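Local coordinates for methyl-coenzyme M reductase gamma subunit (Methermicoccus shengliensis DSM 18856, PDB 7NKG), which forms part of the methyl-coenzyme M reductase complex, the factor 430 enzyme that probably makes methane from methyl-coenzyme M and coenzyme B, at residues S13-Q16 and N17-H21; G61-C65 and P66-I70; Q234-W237 and E238-R242. All coordinates share one frame; numbering follows the deposited sequence. Where two conformers were deposited one is given.

Interaction 1 (S13-Q16 and N17-H21); sequences SVAQ and NRRKH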
# COMPACT_ATOMS: atom_id res chain seq x y z
N SER C 13 23.53 23.92 -42.90
CA SER C 13 22.35 23.61 -43.71
C SER C 13 21.25 22.97 -42.82
O SER C 13 20.08 23.27 -43.01
CB SER C 13 22.71 22.64 -44.83
OG SER C 13 23.16 21.41 -44.29
N VAL C 14 21.64 22.14 -41.84
CA VAL C 14 20.68 21.50 -40.94
C VAL C 14 19.90 22.57 -40.15
O VAL C 14 18.68 22.50 -40.08
CB VAL C 14 21.38 20.52 -39.99
CG1 VAL C 14 20.42 19.99 -38.92
CG2 VAL C 14 22.00 19.36 -40.76
N ALA C 15 20.60 23.55 -39.57
CA ALA C 15 19.95 24.63 -38.82
C ALA C 15 19.07 25.47 -39.74
O ALA C 15 17.96 25.84 -39.36
CB ALA C 15 21.00 25.51 -38.15
N GLN C 16 19.54 25.73 -40.97
CA GLN C 16 18.75 26.50 -41.93
C GLN C 16 17.47 25.76 -42.30
O GLN C 16 16.40 26.37 -42.37
CB GLN C 16 19.57 26.78 -43.19
CG GLN C 16 20.71 27.76 -42.93
CD GLN C 16 21.77 27.75 -44.02
OE1 GLN C 16 21.61 27.15 -45.09
NE2 GLN C 16 22.88 28.43 -43.75
N ASN C 17 17.55 24.43 -42.48
CA ASN C 17 16.39 23.59 -42.80
C ASN C 17 15.44 23.52 -41.61
O ASN C 17 14.23 23.57 -41.79
CB ASN C 17 16.83 22.19 -43.21
CG ASN C 17 17.55 22.20 -44.54
OD1 ASN C 17 17.21 22.97 -45.46
ND2 ASN C 17 18.58 21.39 -44.67
N ARG C 18 15.99 23.46 -40.38
CA ARG C 18 15.15 23.47 -39.17
C ARG C 18 14.32 24.76 -39.10
O ARG C 18 13.13 24.70 -38.83
CB ARG C 18 16.05 23.32 -37.93
CG ARG C 18 16.48 21.88 -37.74
CD ARG C 18 17.40 21.62 -36.58
NE ARG C 18 17.63 20.19 -36.47
CZ ARG C 18 18.16 19.57 -35.42
NH1 ARG C 18 18.54 20.27 -34.35
NH2 ARG C 18 18.32 18.26 -35.43
N ARG C 19 14.93 25.91 -39.43
CA ARG C 19 14.19 27.19 -39.45
C ARG C 19 13.18 27.23 -40.60
O ARG C 19 12.12 27.82 -40.45
CB ARG C 19 15.15 28.38 -39.50
CG ARG C 19 15.95 28.53 -38.21
CD ARG C 19 16.68 29.86 -38.16
NE ARG C 19 17.85 29.88 -39.04
CZ ARG C 19 19.04 29.38 -38.75
NH1 ARG C 19 19.26 28.82 -37.56
NH2 ARG C 19 20.03 29.44 -39.63
N LYS C 20 13.48 26.58 -41.75
CA LYS C 20 12.52 26.49 -42.85
C LYS C 20 11.28 25.71 -42.39
O LYS C 20 10.16 26.17 -42.60
CB LYS C 20 13.13 25.77 -44.07
CG LYS C 20 14.05 26.65 -44.91
CD LYS C 20 14.64 25.89 -46.08
CE LYS C 20 15.36 26.83 -47.02
NZ LYS C 20 16.01 26.10 -48.14
N HIS C 21 11.46 24.55 -41.75
CA HIS C 21 10.34 23.74 -41.28
C HIS C 21 9.56 24.49 -40.21
O HIS C 21 8.33 24.50 -40.25
CB HIS C 21 10.82 22.38 -40.73
CG HIS C 21 11.35 21.45 -41.79
ND1 HIS C 21 11.38 20.08 -41.60
CD2 HIS C 21 11.86 21.73 -43.02
CE1 HIS C 21 11.92 19.57 -42.69
NE2 HIS C 21 12.22 20.52 -43.58
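V14 and R18, one helical turn apart, run side by side in the same direction, with V14 CG1 3.7 Å from R18 NE. R18 is extended from CG to NE (chi2 178°), which carries its guanidinium past the valine methyl. R19 behaves differently. Its chain bends at chi3 (-75°), folding the guanidinium back along the helix with one face toward the backbone; A15 O sits 3.7 Å above the R19 guanidinium plane, over its centre. NH2 of R19 also reaches the Q16 stem, 3.8 Å from CG. N17 turns its amide back toward S13, yet the approach of ND2 to S13 O is too poorly angled to be a hydrogen bond.

The polar ends are fixed from further out. N17 ND2 donates to the carbonyls of K211 and T213, and R19 NH1 to those of Y8 and G10. R18 NE donates to T214 O, while its guanidinium makes a cation-pi contact with W101 and NH1 bonds the backbone of another protein chain. The backbone forms a regular i+4 to i ladder, from N17 N to S13 O (2.8 Å) through K20 N to Q16 O (3.0 Å), the hallmark of an alpha-helix, here the first turns of helix 13-23.

Interaction 2 (G61-C65 and P66-I70); sequences GEPDC and PIREI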
# COMPACT_ATOMS: atom_id res chain seq x y z
N GLY C 61 -24.92 21.76 -25.31
CA GLY C 61 -24.96 23.19 -25.04
C GLY C 61 -23.64 23.92 -25.09
O GLY C 61 -22.67 23.52 -24.44
N GLU C 62 -23.59 25.00 -25.88
CA GLU C 62 -22.41 25.84 -25.97
C GLU C 62 -22.42 26.70 -24.68
O GLU C 62 -23.44 27.33 -24.39
CB GLU C 62 -22.53 26.74 -27.22
CG GLU C 62 -21.25 27.47 -27.60
CD GLU C 62 -20.21 26.62 -28.30
OE1 GLU C 62 -20.46 25.42 -28.54
OE2 GLU C 62 -19.13 27.17 -28.61
N PRO C 63 -21.35 26.71 -23.87
CA PRO C 63 -21.37 27.53 -22.65
C PRO C 63 -21.12 29.01 -22.93
O PRO C 63 -20.59 29.36 -23.99
CB PRO C 63 -20.23 26.95 -21.83
CG PRO C 63 -19.23 26.53 -22.86
CD PRO C 63 -20.05 26.04 -24.04
N ASP C 64 -21.50 29.87 -22.00
CA ASP C 64 -21.17 31.29 -22.07
C ASP C 64 -19.71 31.36 -21.65
O ASP C 64 -19.41 31.13 -20.46
CB ASP C 64 -22.05 32.08 -21.09
CG ASP C 64 -22.08 33.58 -21.31
OD1 ASP C 64 -21.50 34.05 -22.32
OD2 ASP C 64 -22.69 34.28 -20.46
N CYS C 65 -18.79 31.54 -22.61
CA CYS C 65 -17.37 31.59 -22.28
C CYS C 65 -16.73 32.73 -23.03
O CYS C 65 -16.81 32.78 -24.26
CB CYS C 65 -16.70 30.26 -22.61
SG CYS C 65 -14.89 30.30 -22.51
N PRO C 66 -16.03 33.63 -22.32
CA PRO C 66 -15.38 34.75 -23.01
C PRO C 66 -14.27 34.34 -23.97
O PRO C 66 -13.99 35.08 -24.90
CB PRO C 66 -14.82 35.61 -21.89
CG PRO C 66 -14.92 34.83 -20.66
CD PRO C 66 -15.83 33.69 -20.86
N ILE C 67 -13.64 33.18 -23.74
CA ILE C 67 -12.57 32.70 -24.60
C ILE C 67 -13.17 32.13 -25.88
O ILE C 67 -12.67 32.43 -26.97
CB ILE C 67 -11.70 31.68 -23.84
CG1 ILE C 67 -11.09 32.33 -22.57
CG2 ILE C 67 -10.63 31.09 -24.74
CD1 ILE C 67 -10.27 33.69 -22.77
N ARG C 68 -14.26 31.34 -25.78
CA ARG C 68 -14.94 30.83 -26.98
C ARG C 68 -15.40 31.99 -27.89
O ARG C 68 -15.35 31.87 -29.12
CB ARG C 68 -16.14 29.98 -26.60
CG ARG C 68 -15.75 28.66 -25.93
CD ARG C 68 -16.88 27.66 -26.04
NE ARG C 68 -16.66 26.48 -25.20
CZ ARG C 68 -17.07 25.24 -25.46
NH1 ARG C 68 -17.75 24.97 -26.57
NH2 ARG C 68 -16.80 24.25 -24.61
N GLU C 69 -15.79 33.12 -27.28
CA GLU C 69 -16.24 34.30 -28.03
C GLU C 69 -15.12 35.01 -28.80
O GLU C 69 -15.42 35.72 -29.76
CB GLU C 69 -16.91 35.29 -27.08
CG GLU C 69 -18.20 34.77 -26.46
CD GLU C 69 -18.77 35.67 -25.39
OE1 GLU C 69 -18.51 36.89 -25.44
OE2 GLU C 69 -19.48 35.15 -24.49
N ILE C 70 -13.84 34.87 -28.37
CA ILE C 70 -12.72 35.56 -29.03
C ILE C 70 -11.75 34.61 -29.75
O ILE C 70 -10.86 35.10 -30.45
CB ILE C 70 -11.96 36.49 -28.03
CG1 ILE C 70 -11.36 35.68 -26.85
CG2 ILE C 70 -12.92 37.59 -27.51
CD1 ILE C 70 -10.42 36.44 -25.90
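C65 and P66 meet where a loop turns into the short, weakly bonded helix 66-70: P66 CD lies 3.9 Å from C65 SG, and the proline, lacking an N-H, occupies the first turn, where no backbone donor is required. I67 rests on the same sulfur through CB, at 3.7 Å, while its branches lead off toward an apolar side chain of another protein chain.

R68 meets the loop at several points. R68 N donates to C65 SG over 3.5 Å, nearly straight (165°), with the cysteine as N-cap. The sulfur is in position because it stands anti to the backbone N of C65 (chi1 170°). From there the arginine runs back along the loop: R68 CG passes 3.8 Å from C65 CB, and the extended chain lays one face of the guanidinium against the ring of P63, whose CD sits 3.4 Å above the plane, over its centre. At the edge, in that plane, E62 OE2 receives a weak bond from R68 NH1 at 3.3 Å, part of a salt bridge whose carboxylate stands almost perpendicular to the guanidinium. NH2 is taken by backbone of another protein chain.

E69 closes the turn by donating its N to C65 O, 3.2 Å away. Its carboxylate also approaches that of D64, E69 OE2 to D64 OD1 at 3.2 Å, the two groups only 14° from coplanar.

Two like charges this close would be costly alone, but E69 OE1 and D64 OD1 each form a salt bridge to a basic side chain of another protein chain. The acidic pair is thus probably stabilised by the assembly, whereas E62 and R68 probably offset each other only weakly across the loop-helix junction.

Interaction 3 (Q234-W237 and E238-R242); sequences QRIW and ELRTR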
# COMPACT_ATOMS: atom_id res chain seq x y z
N GLN C 234 23.84 23.90 -23.86
CA GLN C 234 24.58 24.11 -22.62
C GLN C 234 24.02 25.29 -21.85
O GLN C 234 23.97 25.23 -20.63
CB GLN C 234 26.07 24.31 -22.93
CG GLN C 234 26.71 23.02 -23.47
CD GLN C 234 28.12 23.19 -23.97
OE1 GLN C 234 28.54 24.29 -24.40
NE2 GLN C 234 28.88 22.10 -23.97
N ARG C 235 23.60 26.36 -22.55
CA ARG C 235 23.04 27.53 -21.90
C ARG C 235 21.71 27.20 -21.24
O ARG C 235 21.49 27.58 -20.09
CB ARG C 235 22.88 28.66 -22.92
CG ARG C 235 22.31 29.93 -22.35
CD ARG C 235 22.38 31.02 -23.38
NE ARG C 235 22.48 32.34 -22.75
CZ ARG C 235 21.56 33.29 -22.75
NH1 ARG C 235 20.40 33.12 -23.38
NH2 ARG C 235 21.79 34.44 -22.13
N ILE C 236 20.82 26.50 -21.96
CA ILE C 236 19.52 26.11 -21.40
C ILE C 236 19.74 25.19 -20.21
O ILE C 236 19.11 25.37 -19.17
CB ILE C 236 18.64 25.41 -22.48
CG1 ILE C 236 18.23 26.43 -23.59
CG2 ILE C 236 17.41 24.71 -21.87
CD1 ILE C 236 17.26 27.56 -23.17
N TRP C 237 20.66 24.22 -20.34
CA TRP C 237 20.96 23.31 -19.23
C TRP C 237 21.48 24.10 -18.01
O TRP C 237 20.97 23.91 -16.90
CB TRP C 237 22.01 22.27 -19.69
CG TRP C 237 22.66 21.53 -18.57
CD1 TRP C 237 22.17 20.46 -17.88
CD2 TRP C 237 23.96 21.80 -18.02
NE1 TRP C 237 23.06 20.06 -16.92
CE2 TRP C 237 24.20 20.84 -17.02
CE3 TRP C 237 24.98 22.72 -18.33
CZ2 TRP C 237 25.39 20.81 -16.28
CZ3 TRP C 237 26.14 22.70 -17.59
CH2 TRP C 237 26.34 21.76 -16.58
N GLU C 238 22.45 25.01 -18.22
CA GLU C 238 23.02 25.76 -17.10
C GLU C 238 21.98 26.66 -16.43
O GLU C 238 21.88 26.64 -15.21
CB GLU C 238 24.24 26.57 -17.53
CG GLU C 238 24.88 27.31 -16.37
CD GLU C 238 26.31 27.75 -16.57
OE1 GLU C 238 26.81 27.66 -17.72
OE2 GLU C 238 26.94 28.18 -15.58
N LEU C 239 21.21 27.43 -17.22
CA LEU C 239 20.22 28.33 -16.63
C LEU C 239 19.10 27.57 -15.94
O LEU C 239 18.67 27.95 -14.85
CB LEU C 239 19.68 29.32 -17.67
CG LEU C 239 20.71 30.29 -18.23
CD1 LEU C 239 20.14 31.07 -19.40
CD2 LEU C 239 21.20 31.29 -17.16
N ARG C 240 18.63 26.44 -16.52
CA ARG C 240 17.60 25.62 -15.86
C ARG C 240 18.15 25.10 -14.53
O ARG C 240 17.45 25.16 -13.52
CB ARG C 240 17.18 24.43 -16.72
CG ARG C 240 16.28 24.76 -17.87
CD ARG C 240 16.08 23.47 -18.61
NE ARG C 240 15.10 23.49 -19.69
CZ ARG C 240 14.66 22.38 -20.31
NH1 ARG C 240 15.07 21.18 -19.92
NH2 ARG C 240 13.79 22.47 -21.30
N THR C 241 19.42 24.65 -14.53
CA THR C 241 20.08 24.12 -13.34
C THR C 241 20.15 25.20 -12.24
O THR C 241 19.76 24.94 -11.11
CB THR C 241 21.50 23.60 -13.69
OG1 THR C 241 21.37 22.54 -14.65
CG2 THR C 241 22.25 23.09 -12.47
N ARG C 242 20.63 26.40 -12.60
CA ARG C 242 20.80 27.48 -11.64
C ARG C 242 19.46 27.97 -11.09
O ARG C 242 19.33 28.14 -9.87
CB ARG C 242 21.59 28.62 -12.28
CG ARG C 242 23.02 28.24 -12.57
CD ARG C 242 23.96 29.41 -12.41
NE ARG C 242 25.34 29.04 -12.78
CZ ARG C 242 26.26 28.53 -11.96
NH1 ARG C 242 25.98 28.33 -10.68
NH2 ARG C 242 27.47 28.24 -12.42
O HOH W 1 26.42 27.00 -20.11
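I236 and R240 touch along the length of the arginine. R240 CB lies 3.3 Å from I236 O, and CG comes slightly closer, 3.2 Å from the same carbonyl oxygen. Beyond it the chain leaves the backbone and meets the isoleucine branch: R240 CD is 3.7 Å from I236 CG2, and R240 NE 3.4 Å from that methyl, which faces one side of the guanidinium. At the tip, NH1 bonds a polar side chain of one partner protein, while NH2 forms a salt bridge with an acidic side chain of a second.

On the next residue, T241 has its hydroxyl beside the backbone N (chi1 -61°), turned back on the preceding turn. OG1 donates to W237 O at 2.7 Å, from 39° out of the carbonyl plane. That oxygen also accepts the helical bond from T241 N, which arrives from the opposite face, leaving it gripped by two donors of one residue. The same hydroxyl lies over a face of the W237 indole, offset toward its rim.

E238 reaches along the helix to R242, whose NH2 meets OE2 almost along the C-O axis at 3.2 Å. The other oxygen is linked to Q234 O by a rather doubtful water bridge: the water lies only 2.5 Å from E238 OE1, and its bond to Q234 O is weak. In the conformer given for R235, L239 CD1 lies above the guanidinium, and R235 is anchored by a second partner chain's backbone and an acidic side chain.

These residues belong to helix 227-245, near the C-terminus and with the contact centred about 29 Å from the centre of the chain. The helix lies between partner subunits: Q234 and W237 pack against one, R235 and L239 against another, and T241 also touches a third.

How the interactions relate
All three interactions are local, each partly buried and each within a single continuous stretch. Interactions 1 and 3 share regular helical bonding and arginines laid along the preceding turn, but the first anchors its polar ends mainly on main-chain carbonyls of its own chain, with R18 also reaching another, whereas the third spends its charged groups largely on other subunits. Interaction 2 differs: a loop-to-helix junction capped by sulfur, with paired acidic groups answered across the interface. It also lies far away, its centre about 39 Å from that of interaction 1 and 40 Å from that of interaction 3. Interaction 1, 15 Å from the chain centre, is the innermost; 61-70 and 234-242 reach outward into the assembly.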